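Local coordinates for protein type III Pentaketide Synthase (Neurospora crassa, PDB 3EUO) that probably works as a type III polyketide synthase of the chalcone/stilbene synthase family, an acyltransferase making pentaketides, at residues A[149-154]-A[227-232]. Residues are numbered along the deposited sequence; the frame is centred on the assembly and turned at random.
Sequences ALRTAA and LGWENR
The guanidinium of Arg151 lies over Asn231, with NE 3.6 Å from Asn231 CB, while two carboxylates grip its ends: NH2 forms a salt bridge to Glu372 and NH1 one to Glu134 of the second subunit. These two partners probably offset the buried positive charge and fix the rotation of the group. Guanidinium and Asn231 amide stack with planes 21° apart, the amide carbon displaced toward the rim, and no hydrogen bond joins them. Further back, the aliphatic part of Arg151 runs across the indole of Trp229: CD comes to 3.4 Å from Trp229 CD1, and CG makes a CH-pi contact over the five-membered ring. The arginine starts extended, CG anti to the backbone N (chi1 175°), then bends at chi3 (49°), which carries the charged end past the indole to Asn231. Three residues on, Ala154 CB covers the six-membered ring, 3.6 Å from Trp229 CH2, another CH-pi contact. Were the indole of Trp229 cut back to an alanine, Ala154 CB and the arginine methylenes would probably lose the flat face they rest on, opening a gap between helix and strand. The contact sets helix 145-162 against strand 224-233, bridging the two halves of the thiolase-like fold; Leu3 touches both Ala154 and Trp229, strands 168-175 and 204-211 back the helix, and helix 258-277 packs against Glu230 on the strand's other face.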
loop_
_atom_site.group_PDB
_atom_site.type_symbol
_atom_site.label_atom_id
_atom_site.label_comp_id
_atom_site.label_asym_id
_atom_site.label_seq_id
_atom_site.Cartn_x
_atom_site.Cartn_y
_atom_site.Cartn_z
ATOM N N ALA A 149 9.332 1.436 3.868
ATOM C CA ALA A 149 8.484 1.489 5.052
ATOM C C ALA A 149 9.152 2.298 6.161
ATOM O O ALA A 149 8.496 3.098 6.823
ATOM C CB ALA A 149 8.144 0.074 5.533
ATOM N N LEU A 150 10.459 2.099 6.345
ATOM C CA LEU A 150 11.202 2.851 7.350
ATOM C C LEU A 150 11.154 4.368 7.104
ATOM O O LEU A 150 10.938 5.139 8.038
ATOM C CB LEU A 150 12.662 2.375 7.439
ATOM C CG LEU A 150 13.489 2.970 8.585
ATOM C CD1 LEU A 150 12.967 2.535 9.960
ATOM C CD2 LEU A 150 14.960 2.618 8.418
ATOM N N ARG A 151 11.358 4.774 5.852
ATOM C CA ARG A 151 11.364 6.190 5.483
ATOM C C ARG A 151 9.968 6.797 5.639
ATOM O O ARG A 151 9.812 7.935 6.113
ATOM C CB ARG A 151 11.875 6.345 4.043
ATOM C CG ARG A 151 11.811 7.771 3.480
ATOM C CD ARG A 151 12.414 7.865 2.067
ATOM N NE ARG A 151 11.907 6.824 1.177
ATOM C CZ ARG A 151 10.684 6.817 0.651
ATOM N NH1 ARG A 151 9.839 7.808 0.918
ATOM N NH2 ARG A 151 10.305 5.813 -0.136
ATOM N N THR A 152 8.956 6.034 5.238
ATOM C CA THR A 152 7.570 6.454 5.406
ATOM C C THR A 152 7.267 6.630 6.896
ATOM O O THR A 152 6.730 7.656 7.292
ATOM C CB THR A 152 6.595 5.460 4.767
ATOM O OG1 THR A 152 6.889 5.358 3.366
ATOM C CG2 THR A 152 5.145 5.930 4.944
ATOM N N ALA A 153 7.644 5.640 7.706
ATOM C CA ALA A 153 7.530 5.742 9.164
ATOM C C ALA A 153 8.235 6.979 9.735
ATOM O O ALA A 153 7.719 7.607 10.657
ATOM C CB ALA A 153 8.051 4.487 9.835
ATOM N N ALA A 154 9.410 7.318 9.196
ATOM C CA ALA A 154 10.148 8.500 9.651
ATOM C C ALA A 154 9.339 9.770 9.412
ATOM O O ALA A 154 9.217 10.612 10.301
ATOM C CB ALA A 154 11.510 8.592 8.958
ATOM N N LEU A 227 19.180 9.108 10.897
ATOM C CA LEU A 227 19.656 10.479 10.680
ATOM C C LEU A 227 19.189 11.094 9.374
ATOM O O LEU A 227 19.006 12.308 9.275
ATOM C CB LEU A 227 21.185 10.539 10.755
ATOM C CG LEU A 227 21.838 10.063 12.059
ATOM C CD1 LEU A 227 23.356 10.195 11.966
ATOM C CD2 LEU A 227 21.297 10.808 13.269
ATOM N N GLY A 228 19.025 10.262 8.359
ATOM C CA GLY A 228 18.645 10.765 7.056
ATOM C C GLY A 228 18.387 9.643 6.086
ATOM O O GLY A 228 18.629 8.468 6.387
ATOM N N TRP A 229 17.896 10.017 4.914
ATOM C CA TRP A 229 17.486 9.040 3.923
ATOM C C TRP A 229 17.472 9.666 2.550
ATOM O O TRP A 229 17.322 10.890 2.414
ATOM C CB TRP A 229 16.103 8.463 4.264
ATOM C CG TRP A 229 15.075 9.507 4.583
ATOM C CD1 TRP A 229 14.275 10.162 3.701
ATOM C CD2 TRP A 229 14.741 10.012 5.883
ATOM N NE1 TRP A 229 13.452 11.044 4.365
ATOM C CE2 TRP A 229 13.720 10.973 5.707
ATOM C CE3 TRP A 229 15.208 9.746 7.179
ATOM C CZ2 TRP A 229 13.159 11.682 6.781
ATOM C CZ3 TRP A 229 14.648 10.449 8.251
ATOM C CH2 TRP A 229 13.636 11.406 8.039
ATOM N N GLU A 230 17.658 8.819 1.541
ATOM C CA GLU A 230 17.537 9.197 0.140
ATOM C C GLU A 230 16.697 8.164 -0.588
ATOM O O GLU A 230 16.794 6.966 -0.312
ATOM C CB GLU A 230 18.915 9.276 -0.537
ATOM C CG GLU A 230 19.794 10.417 -0.072
ATOM C CD GLU A 230 19.253 11.797 -0.404
ATOM O OE1 GLU A 230 18.730 11.990 -1.521
ATOM O OE2 GLU A 230 19.359 12.691 0.465
ATOM N N ASN A 231 15.878 8.635 -1.520
ATOM C CA ASN A 231 15.129 7.756 -2.394
ATOM C C ASN A 231 15.175 8.306 -3.816
ATOM O O ASN A 231 15.046 9.507 -4.020
ATOM C CB ASN A 231 13.686 7.580 -1.896
ATOM C CG ASN A 231 12.889 8.866 -1.933
ATOM O OD1 ASN A 231 13.130 9.780 -1.149
ATOM N ND2 ASN A 231 11.934 8.943 -2.850
ATOM N N ARG A 232 15.393 7.424 -4.787
ATOM C CA ARG A 232 15.476 7.819 -6.198
ATOM C C ARG A 232 14.832 6.742 -7.044
ATOM O O ARG A 232 14.845 5.574 -6.664
ATOM C CB ARG A 232 16.938 7.937 -6.650
ATOM C CG ARG A 232 17.727 9.106 -6.092
ATOM C CD ARG A 232 17.962 10.190 -7.155
ATOM N NE ARG A 232 18.597 11.385 -6.583
ATOM C CZ ARG A 232 18.546 12.612 -7.116
ATOM N NH1 ARG A 232 17.873 12.842 -8.239
ATOM N NH2 ARG A 232 19.154 13.624 -6.507
#